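Local coordinates for SJCHGC06286 protein (Schistosoma japonicum, PDB 3QBR) that probably binds the BH3 helices of other Bcl-2 family proteins and so helps to regulate apoptosis in a parasitic blood fluke, at residues L134-H139 against D143-L148; A101-Y106 against I149-Q154; I109-F114 against S153-E158; P84-Q87 against I91-D94. All coordinates share one frame; numbering follows the deposited sequence.

Interaction 1: L134-H139 against D143-L148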
# COMPACT_ATOMS: atom_id res chain seq x y z
N LEU A 134 -8.09 -1.67 5.58
CA LEU A 134 -9.33 -2.42 5.76
C LEU A 134 -9.50 -3.03 7.15
O LEU A 134 -10.63 -3.19 7.62
CB LEU A 134 -9.42 -3.50 4.70
CG LEU A 134 -9.58 -2.92 3.31
CD1 LEU A 134 -9.59 -4.03 2.24
CD2 LEU A 134 -10.84 -2.06 3.26
N ARG A 135 -8.41 -3.38 7.83
CA ARG A 135 -8.54 -3.93 9.18
C ARG A 135 -8.70 -2.81 10.19
O ARG A 135 -9.41 -2.96 11.17
CB ARG A 135 -7.36 -4.82 9.55
CG ARG A 135 -7.30 -6.10 8.75
CD ARG A 135 -6.58 -7.21 9.51
NE ARG A 135 -7.38 -7.76 10.60
CZ ARG A 135 -7.41 -9.04 10.94
NH1 ARG A 135 -6.71 -9.93 10.25
NH2 ARG A 135 -8.17 -9.46 11.94
N LEU A 136 -8.02 -1.71 9.95
CA LEU A 136 -8.16 -0.52 10.79
C LEU A 136 -9.59 0.02 10.76
O LEU A 136 -10.07 0.60 11.73
CB LEU A 136 -7.19 0.56 10.31
CG LEU A 136 -5.77 0.48 10.86
CD1 LEU A 136 -4.82 1.30 9.98
CD2 LEU A 136 -5.74 0.98 12.31
N SER A 137 -10.26 -0.15 9.63
CA SER A 137 -11.54 0.49 9.43
C SER A 137 -12.72 -0.31 10.01
O SER A 137 -13.80 0.25 10.23
CB SER A 137 -11.74 0.85 7.95
OG SER A 137 -11.96 -0.30 7.17
N LYS A 138 -12.49 -1.60 10.28
CA LYS A 138 -13.45 -2.38 11.07
C LYS A 138 -13.88 -1.64 12.35
O LYS A 138 -15.04 -1.70 12.73
CB LYS A 138 -12.92 -3.78 11.42
CG LYS A 138 -12.81 -4.76 10.24
CD LYS A 138 -14.15 -5.00 9.54
CE LYS A 138 -14.02 -5.97 8.36
NZ LYS A 138 -15.31 -6.16 7.60
N HIS A 139 -12.96 -0.95 13.00
CA HIS A 139 -13.27 -0.19 14.21
C HIS A 139 -13.13 1.31 14.01
O HIS A 139 -12.96 2.05 14.97
CB HIS A 139 -12.35 -0.59 15.35
CG HIS A 139 -12.33 -2.05 15.65
ND1 HIS A 139 -13.48 -2.77 15.88
CD2 HIS A 139 -11.31 -2.93 15.76
CE1 HIS A 139 -13.17 -4.03 16.12
NE2 HIS A 139 -11.85 -4.15 16.05
N ASP A 143 -7.83 8.14 12.09
CA ASP A 143 -6.53 8.83 12.11
C ASP A 143 -5.36 7.89 11.82
O ASP A 143 -4.43 8.28 11.12
CB ASP A 143 -6.31 9.54 13.43
CG ASP A 143 -6.25 8.57 14.58
OD1 ASP A 143 -7.15 7.70 14.66
OD2 ASP A 143 -5.30 8.68 15.39
N ALA A 144 -5.39 6.65 12.33
CA ALA A 144 -4.32 5.71 11.97
C ALA A 144 -4.30 5.49 10.45
O ALA A 144 -3.23 5.46 9.83
CB ALA A 144 -4.42 4.35 12.75
N ILE A 145 -5.49 5.35 9.87
CA ILE A 145 -5.63 5.13 8.44
C ILE A 145 -4.96 6.28 7.68
O ILE A 145 -4.06 6.06 6.86
CB ILE A 145 -7.13 5.01 8.05
CG1 ILE A 145 -7.74 3.77 8.68
CG2 ILE A 145 -7.29 4.98 6.54
CD1 ILE A 145 -9.19 3.45 8.27
N GLN A 146 -5.37 7.51 7.97
CA GLN A 146 -4.80 8.67 7.31
C GLN A 146 -3.32 8.75 7.57
O GLN A 146 -2.56 9.30 6.78
CB GLN A 146 -5.48 9.97 7.76
CG GLN A 146 -6.85 10.23 7.13
CD GLN A 146 -6.90 9.93 5.62
OE1 GLN A 146 -6.02 10.37 4.85
NE2 GLN A 146 -7.95 9.20 5.19
N MET A 147 -2.90 8.20 8.70
CA MET A 147 -1.48 8.23 9.03
C MET A 147 -0.71 7.29 8.09
O MET A 147 0.27 7.68 7.45
CB MET A 147 -1.28 7.86 10.49
CG MET A 147 0.14 8.08 10.99
SD MET A 147 1.09 6.57 10.84
CE MET A 147 0.17 5.56 12.02
N LEU A 148 -1.18 6.05 7.97
CA LEU A 148 -0.56 5.08 7.08
C LEU A 148 -0.43 5.64 5.66
O LEU A 148 0.64 5.57 5.04
CB LEU A 148 -1.35 3.77 7.05
CG LEU A 148 -1.24 2.90 8.29
CD1 LEU A 148 -2.13 1.67 8.15
CD2 LEU A 148 0.24 2.49 8.45
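The side chain of Ser137 faces two ways: OG is hydrogen-bonded to OD1 of Asp37 in helix 35-48, while the carbon beneath it, CB, rests on CD1 of Ile145 at 3.7 Å. A small side chain with one polar tip suits such a place.

The rest of the contact is apolar and centres on Leu136. With chi1 at -85° its CG stands beside the backbone N, and the branched end spreads over helix 142-159. CD2 meets the methyl CB of Ala144 at 3.6 Å, and CD1 lies against CD1 of Leu148. Leu136 and Ile145 lie alongside each other, pointing opposite ways, which brings Leu136 CB to 3.6 Å from Ile145 CG1. Ala144 offers just a methyl, against which the leucine end can lie.

The two segments form the turn end of the helical hairpin at the heart of the Bcl-2 fold, where helix 119-137 gives way to helix 142-159. With no hydrogen bond crossing between them, the helices are joined here by fitted hydrocarbon surfaces, and the one hydroxyl is satisfied by a neighbouring helix.

Interaction 2: A101-Y106 against I149-Q154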
# COMPACT_ATOMS: atom_id res chain seq x y z
N ALA A 101 3.81 4.58 17.43
CA ALA A 101 4.35 3.22 17.48
C ALA A 101 4.10 2.53 16.16
O ALA A 101 4.96 1.80 15.67
CB ALA A 101 3.73 2.41 18.61
N LEU A 102 2.91 2.75 15.61
CA LEU A 102 2.51 2.15 14.33
C LEU A 102 3.30 2.71 13.14
O LEU A 102 3.60 1.99 12.19
CB LEU A 102 1.01 2.34 14.11
CG LEU A 102 0.43 1.74 12.83
CD1 LEU A 102 0.71 0.24 12.74
CD2 LEU A 102 -1.06 2.03 12.74
N GLU A 103 3.64 3.99 13.18
CA GLU A 103 4.48 4.54 12.13
C GLU A 103 5.79 3.76 12.13
O GLU A 103 6.18 3.16 11.12
CB GLU A 103 4.72 6.03 12.34
CG GLU A 103 5.12 6.77 11.07
CD GLU A 103 5.17 8.29 11.26
OE1 GLU A 103 6.00 8.96 10.60
OE2 GLU A 103 4.38 8.82 12.07
N ILE A 104 6.45 3.75 13.29
CA ILE A 104 7.67 2.98 13.50
C ILE A 104 7.65 1.58 12.87
O ILE A 104 8.52 1.22 12.06
CB ILE A 104 7.95 2.79 15.01
CG1 ILE A 104 8.09 4.14 15.72
CG2 ILE A 104 9.17 1.91 15.21
CD1 ILE A 104 8.45 5.27 14.80
N PHE A 105 6.68 0.76 13.26
CA PHE A 105 6.64 -0.58 12.72
C PHE A 105 6.41 -0.56 11.24
O PHE A 105 7.07 -1.30 10.50
CB PHE A 105 5.58 -1.41 13.40
CG PHE A 105 5.77 -1.50 14.87
CD1 PHE A 105 7.04 -1.40 15.41
CD2 PHE A 105 4.69 -1.68 15.72
CE1 PHE A 105 7.24 -1.47 16.78
CE2 PHE A 105 4.87 -1.76 17.08
CZ PHE A 105 6.15 -1.66 17.62
N TYR A 106 5.47 0.28 10.80
CA TYR A 106 5.21 0.44 9.38
C TYR A 106 6.51 0.78 8.67
O TYR A 106 6.86 0.15 7.67
CB TYR A 106 4.16 1.55 9.08
CG TYR A 106 3.67 1.49 7.66
CD1 TYR A 106 3.10 0.33 7.16
CD2 TYR A 106 3.81 2.57 6.80
CE1 TYR A 106 2.67 0.24 5.86
CE2 TYR A 106 3.35 2.50 5.48
CZ TYR A 106 2.79 1.32 5.03
OH TYR A 106 2.35 1.18 3.73
N ILE A 149 -1.52 6.20 5.15
CA ILE A 149 -1.51 6.76 3.80
C ILE A 149 -0.51 7.90 3.66
O ILE A 149 0.16 8.01 2.64
CB ILE A 149 -2.90 7.23 3.39
CG1 ILE A 149 -3.83 6.03 3.24
CG2 ILE A 149 -2.82 7.97 2.09
CD1 ILE A 149 -5.28 6.43 3.09
N LYS A 150 -0.38 8.74 4.68
CA LYS A 150 0.57 9.85 4.61
C LYS A 150 2.01 9.36 4.66
O LYS A 150 2.88 9.89 3.94
CB LYS A 150 0.33 10.86 5.73
CG LYS A 150 1.21 12.06 5.66
CD LYS A 150 1.04 12.91 6.92
CE LYS A 150 1.74 14.26 6.83
NZ LYS A 150 1.63 14.99 8.13
N THR A 151 2.26 8.36 5.50
CA THR A 151 3.59 7.79 5.66
C THR A 151 4.02 7.07 4.39
O THR A 151 5.13 7.28 3.90
CB THR A 151 3.65 6.85 6.88
OG1 THR A 151 3.45 7.62 8.06
CG2 THR A 151 4.99 6.18 6.96
N THR A 152 3.15 6.22 3.84
CA THR A 152 3.41 5.67 2.51
C THR A 152 3.84 6.76 1.50
O THR A 152 4.77 6.57 0.71
CB THR A 152 2.20 4.93 2.00
OG1 THR A 152 1.74 4.05 3.01
CG2 THR A 152 2.52 4.14 0.73
N SER A 153 3.17 7.92 1.53
CA SER A 153 3.48 9.01 0.61
C SER A 153 4.85 9.62 0.80
O SER A 153 5.57 9.80 -0.19
CB SER A 153 2.43 10.13 0.69
OG SER A 153 1.19 9.70 0.14
N GLN A 154 5.20 9.97 2.04
CA GLN A 154 6.55 10.50 2.33
C GLN A 154 7.64 9.49 1.95
O GLN A 154 8.59 9.84 1.28
CB GLN A 154 6.71 10.85 3.81
CG GLN A 154 5.93 12.05 4.27
CD GLN A 154 5.56 11.94 5.74
OE1 GLN A 154 6.07 11.08 6.46
NE2 GLN A 154 4.66 12.80 6.19
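Tyr106 extends its ring from helix 99-113 so that its edge overlaps two consecutive threonines of helix 142-159. The methyl CG2 of Thr151 lies in the ring plane, 3.8 Å from CD2 of Tyr106, and farther along the same edge the phenol OH donates a hydrogen bond to OG1 of Thr152 at 3.0 Å. The reach depends on chi1 of -167°, which sets the ring trans to the tyrosine's own N and sends it out across the gap. That gap is considerable: the two helix segments run at 41° to each other with their axes 10.8 Å apart at closest, so a long aromatic side chain is well matched to short, beta-branched partners.

Glu103, one turn earlier, lies over Thr151 from the more exposed side. Its chain is extended, and the aliphatic CG comes within 3.5 Å of Thr151 OG1; the glutamate serves here through its methylene stem. The hydroxyl of Thr151 turns back to its own helix in a weak bond to Met147 O.

Leu129 and Leu132 of helix 119-137 also pack on Tyr106, while helix 17-31 covers Ile149 and Ser153, so here helix 142-159 lies between helix 17-31 and helices 99-113 and 119-137.

Thr152 OG1 is hydrogen-bonded to the carbonyl of Leu148 as well as accepting from the phenol. The result is a chain of bonds from Tyr106 through Thr152 to Leu148 O, which satisfies two buried hydroxyls at once and probably helps to set the position of the ring.

Interaction 3: I109-F114 against S153-E158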
# COMPACT_ATOMS: atom_id res chain seq x y z
N ILE A 109 8.76 -2.13 8.41
CA ILE A 109 8.28 -3.09 7.44
C ILE A 109 8.58 -2.66 6.00
O ILE A 109 8.92 -3.49 5.15
CB ILE A 109 6.77 -3.30 7.56
CG1 ILE A 109 6.41 -3.79 8.96
CG2 ILE A 109 6.29 -4.28 6.49
CD1 ILE A 109 5.04 -4.37 9.06
N LEU A 110 8.47 -1.38 5.72
CA LEU A 110 8.78 -0.84 4.42
C LEU A 110 10.25 -0.96 4.16
O LEU A 110 10.66 -1.45 3.15
CB LEU A 110 8.38 0.61 4.36
CG LEU A 110 6.90 0.91 4.34
CD1 LEU A 110 6.66 2.32 4.03
CD2 LEU A 110 6.23 0.07 3.35
N ASN A 111 11.05 -0.49 5.09
CA ASN A 111 12.49 -0.68 5.02
C ASN A 111 12.89 -2.14 4.77
O ASN A 111 13.78 -2.43 3.96
CB ASN A 111 13.12 -0.15 6.29
CG ASN A 111 13.19 1.35 6.29
OD1 ASN A 111 13.30 1.96 5.23
ND2 ASN A 111 13.14 1.96 7.47
N GLY A 112 12.23 -3.06 5.45
CA GLY A 112 12.41 -4.46 5.15
C GLY A 112 11.94 -4.85 3.76
O GLY A 112 12.64 -5.59 3.06
N LEU A 113 10.77 -4.37 3.36
CA LEU A 113 10.23 -4.68 2.04
C LEU A 113 11.14 -4.18 0.92
O LEU A 113 11.23 -4.78 -0.16
CB LEU A 113 8.82 -4.08 1.86
CG LEU A 113 8.21 -4.19 0.45
CD1 LEU A 113 8.10 -5.63 -0.06
CD2 LEU A 113 6.85 -3.51 0.39
N PHE A 114 11.82 -3.08 1.19
CA PHE A 114 12.46 -2.32 0.11
C PHE A 114 13.99 -2.40 0.04
O PHE A 114 14.62 -1.61 -0.68
CB PHE A 114 11.93 -0.86 0.06
CG PHE A 114 10.58 -0.73 -0.61
CD1 PHE A 114 10.38 -1.18 -1.91
CD2 PHE A 114 9.50 -0.16 0.07
CE1 PHE A 114 9.13 -1.09 -2.52
CE2 PHE A 114 8.25 -0.05 -0.54
CZ PHE A 114 8.06 -0.52 -1.84
N SER A 153 3.17 7.92 1.53
CA SER A 153 3.48 9.01 0.61
C SER A 153 4.85 9.62 0.80
O SER A 153 5.57 9.80 -0.19
CB SER A 153 2.43 10.13 0.69
OG SER A 153 1.19 9.70 0.14
N GLN A 154 5.20 9.97 2.04
CA GLN A 154 6.55 10.50 2.33
C GLN A 154 7.64 9.49 1.95
O GLN A 154 8.59 9.84 1.28
CB GLN A 154 6.71 10.85 3.81
CG GLN A 154 5.93 12.05 4.27
CD GLN A 154 5.56 11.94 5.74
OE1 GLN A 154 6.07 11.08 6.46
NE2 GLN A 154 4.66 12.80 6.19
N TYR A 155 7.47 8.25 2.40
CA TYR A 155 8.47 7.21 2.21
C TYR A 155 8.72 7.03 0.74
O TYR A 155 9.87 6.90 0.30
CB TYR A 155 8.02 5.88 2.83
CG TYR A 155 9.08 4.80 2.76
CD1 TYR A 155 9.18 3.94 1.67
CD2 TYR A 155 10.02 4.67 3.79
CE1 TYR A 155 10.17 2.97 1.60
CE2 TYR A 155 11.01 3.69 3.75
CZ TYR A 155 11.09 2.84 2.65
OH TYR A 155 12.08 1.87 2.62
N SER A 156 7.63 7.02 -0.03
CA SER A 156 7.73 6.95 -1.48
C SER A 156 8.58 8.06 -2.09
O SER A 156 9.32 7.85 -3.05
CB SER A 156 6.34 7.00 -2.12
OG SER A 156 5.83 5.70 -2.30
N ASP A 157 8.46 9.25 -1.51
CA ASP A 157 9.07 10.44 -2.08
C ASP A 157 10.54 10.46 -1.68
O ASP A 157 11.38 11.06 -2.33
CB ASP A 157 8.34 11.69 -1.56
CG ASP A 157 8.70 12.96 -2.32
OD1 ASP A 157 8.72 12.93 -3.57
OD2 ASP A 157 8.95 13.99 -1.65
N GLU A 158 10.83 9.76 -0.59
CA GLU A 158 12.17 9.71 -0.05
C GLU A 158 13.03 8.59 -0.62
O GLU A 158 14.26 8.70 -0.61
CB GLU A 158 12.08 9.53 1.46
CG GLU A 158 11.54 10.73 2.20
CD GLU A 158 11.78 10.61 3.69
OE1 GLU A 158 12.64 9.79 4.09
OE2 GLU A 158 11.10 11.32 4.47
O HOH W 1 14.70 1.00 1.23
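With chi1 near trans (-175°), Tyr155 throws its ring straight out from helix 142-159, while Asn111, its CG beside the backbone N, brings its amide to the phenol. This joins the end of helix 99-113 to the core hairpin of the Bcl-2 fold.

Leu110 underlies the ring: its CD1 makes a CH-pi contact over one face, 4.0 Å from the centroid of Tyr155 and 23° off the ring normal. A leucine offers a methyl to the aromatic face, while its CB follows the ring toward CZ. Phe114, just past the helix end, completes the apolar side; its ring meets that of Tyr155 rim to rim, with CD2 beside CE1, and neither stacks over the other. Ile122 and Met125 of helix 119-137 pack on Phe114, and Ile109 and Leu113 touch a chain of another protein, consistent with a ligand groove along this helix.

Tyrosine suits the place because its body is buried and its tip meets a polar boundary. A water donates to Tyr155 OH at 3.1 Å and, weakly, to Phe114 O. The phenol's own proton goes to Asn111 OD1 at 2.9 Å, the donor tilted 29° from the plane of the amide carbonyl.

Interaction 4: P84-Q87 against I91-D94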
# COMPACT_ATOMS: atom_id res chain seq x y z
N PRO A 84 -2.08 -12.53 13.07
CA PRO A 84 -0.86 -12.34 13.86
C PRO A 84 -0.41 -10.89 13.87
O PRO A 84 -0.34 -10.26 14.92
CB PRO A 84 0.18 -13.17 13.10
CG PRO A 84 -0.61 -14.20 12.36
CD PRO A 84 -1.95 -13.60 12.07
N VAL A 85 -0.13 -10.38 12.69
CA VAL A 85 0.51 -9.08 12.51
C VAL A 85 -0.37 -7.89 12.92
O VAL A 85 0.14 -6.88 13.40
CB VAL A 85 0.96 -8.89 11.05
CG1 VAL A 85 2.09 -7.89 10.97
CG2 VAL A 85 1.38 -10.24 10.46
N ALA A 86 -1.68 -8.00 12.71
CA ALA A 86 -2.55 -6.91 13.10
C ALA A 86 -2.41 -6.76 14.59
O ALA A 86 -2.16 -5.67 15.10
CB ALA A 86 -3.99 -7.19 12.71
N GLN A 87 -2.55 -7.88 15.28
CA GLN A 87 -2.38 -7.89 16.72
C GLN A 87 -1.03 -7.33 17.10
O GLN A 87 -0.93 -6.40 17.91
CB GLN A 87 -2.51 -9.31 17.24
CG GLN A 87 -3.85 -9.91 16.97
CD GLN A 87 -4.12 -11.10 17.84
OE1 GLN A 87 -3.68 -11.16 18.99
NE2 GLN A 87 -4.85 -12.08 17.29
N ILE A 91 -3.96 -3.37 16.01
CA ILE A 91 -4.85 -2.78 15.02
C ILE A 91 -6.21 -3.45 15.01
O ILE A 91 -7.17 -2.89 14.50
CB ILE A 91 -4.22 -2.87 13.62
CG1 ILE A 91 -3.38 -1.62 13.36
CG2 ILE A 91 -5.28 -3.05 12.55
CD1 ILE A 91 -2.72 -1.64 12.03
N ASP A 92 -6.30 -4.64 15.59
CA ASP A 92 -7.59 -5.32 15.67
C ASP A 92 -8.37 -4.95 16.92
O ASP A 92 -9.49 -5.44 17.14
CB ASP A 92 -7.39 -6.83 15.59
CG ASP A 92 -7.07 -7.28 14.19
OD1 ASP A 92 -7.51 -6.60 13.24
OD2 ASP A 92 -6.39 -8.31 14.05
N SER A 93 -7.79 -4.07 17.73
CA SER A 93 -8.41 -3.65 18.97
C SER A 93 -9.50 -2.60 18.74
O SER A 93 -9.44 -1.82 17.78
CB SER A 93 -7.35 -3.06 19.91
OG SER A 93 -6.58 -2.07 19.24
N ASP A 94 -10.49 -2.61 19.62
CA ASP A 94 -11.42 -1.50 19.75
C ASP A 94 -10.64 -0.37 20.42
O ASP A 94 -11.13 0.75 20.59
CB ASP A 94 -12.59 -1.92 20.63
CG ASP A 94 -13.64 -0.85 20.77
OD1 ASP A 94 -13.34 0.34 20.52
OD2 ASP A 94 -14.79 -1.19 21.13
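Ile91 comes first, and its backbone N gives a weak hydrogen bond to Ala86 O at 3.1 Å, bent to 132° at the hydrogen. The chain turns back here beside the last turn of helix 83-89, with this weak bond running from residue i+5 to i. The isoleucine side chain leans past the same residue, CG2 lying 4.3 Å from CB of Ala86.

Asp92 follows, and its carboxylate settles beside the methyl of Ala86. Chi1 of -75° keeps CG near the aspartate's own N and turns the group toward the helix. Alanine presents just a methyl here. Gln87 comes near at the margin, its CG 4.2 Å from Asp92 OD2, with the amide and carboxylate planes 63° apart. The charge is answered elsewhere: OD1 of Asp92 forms a salt bridge with Arg135 NE.

Ser93 then leads away from helix 83-89, its OG hydrogen-bonded to Lys95 O and its carbonyl to His141 NE2.

The segment thus forms the start of the link between helix 83-89 and helix 99-113, laid against the end of helix 119-137: Arg135 packs on both Ala86 and Ile91, Leu136 touches Ile91, and just beyond that helix His139 bonds to Asp92 O.

Along the chain, interaction 4 is complete before the others begin; the first segments of interactions 2 and 3 follow on helix 99-113, then both halves of interaction 1, and last the second segments of interactions 2 and 3, farther along helix 142-159. That helix serves interactions 1, 2 and 3 in turn. Centres of interactions 2 and 3 lie about 8 Å apart, those of 1 and 2 about 12 Å, with Leu148 packed on Tyr106 between the latter. Interaction 4 sits about 11 Å from interaction 1, tied to it by Arg135 and Asp92, and about 22 Å from interaction 3. Helices 83-89 and 99-113, which in Bcl-2 proteins help form the BH3-binding groove, thus both pack against the central hairpin.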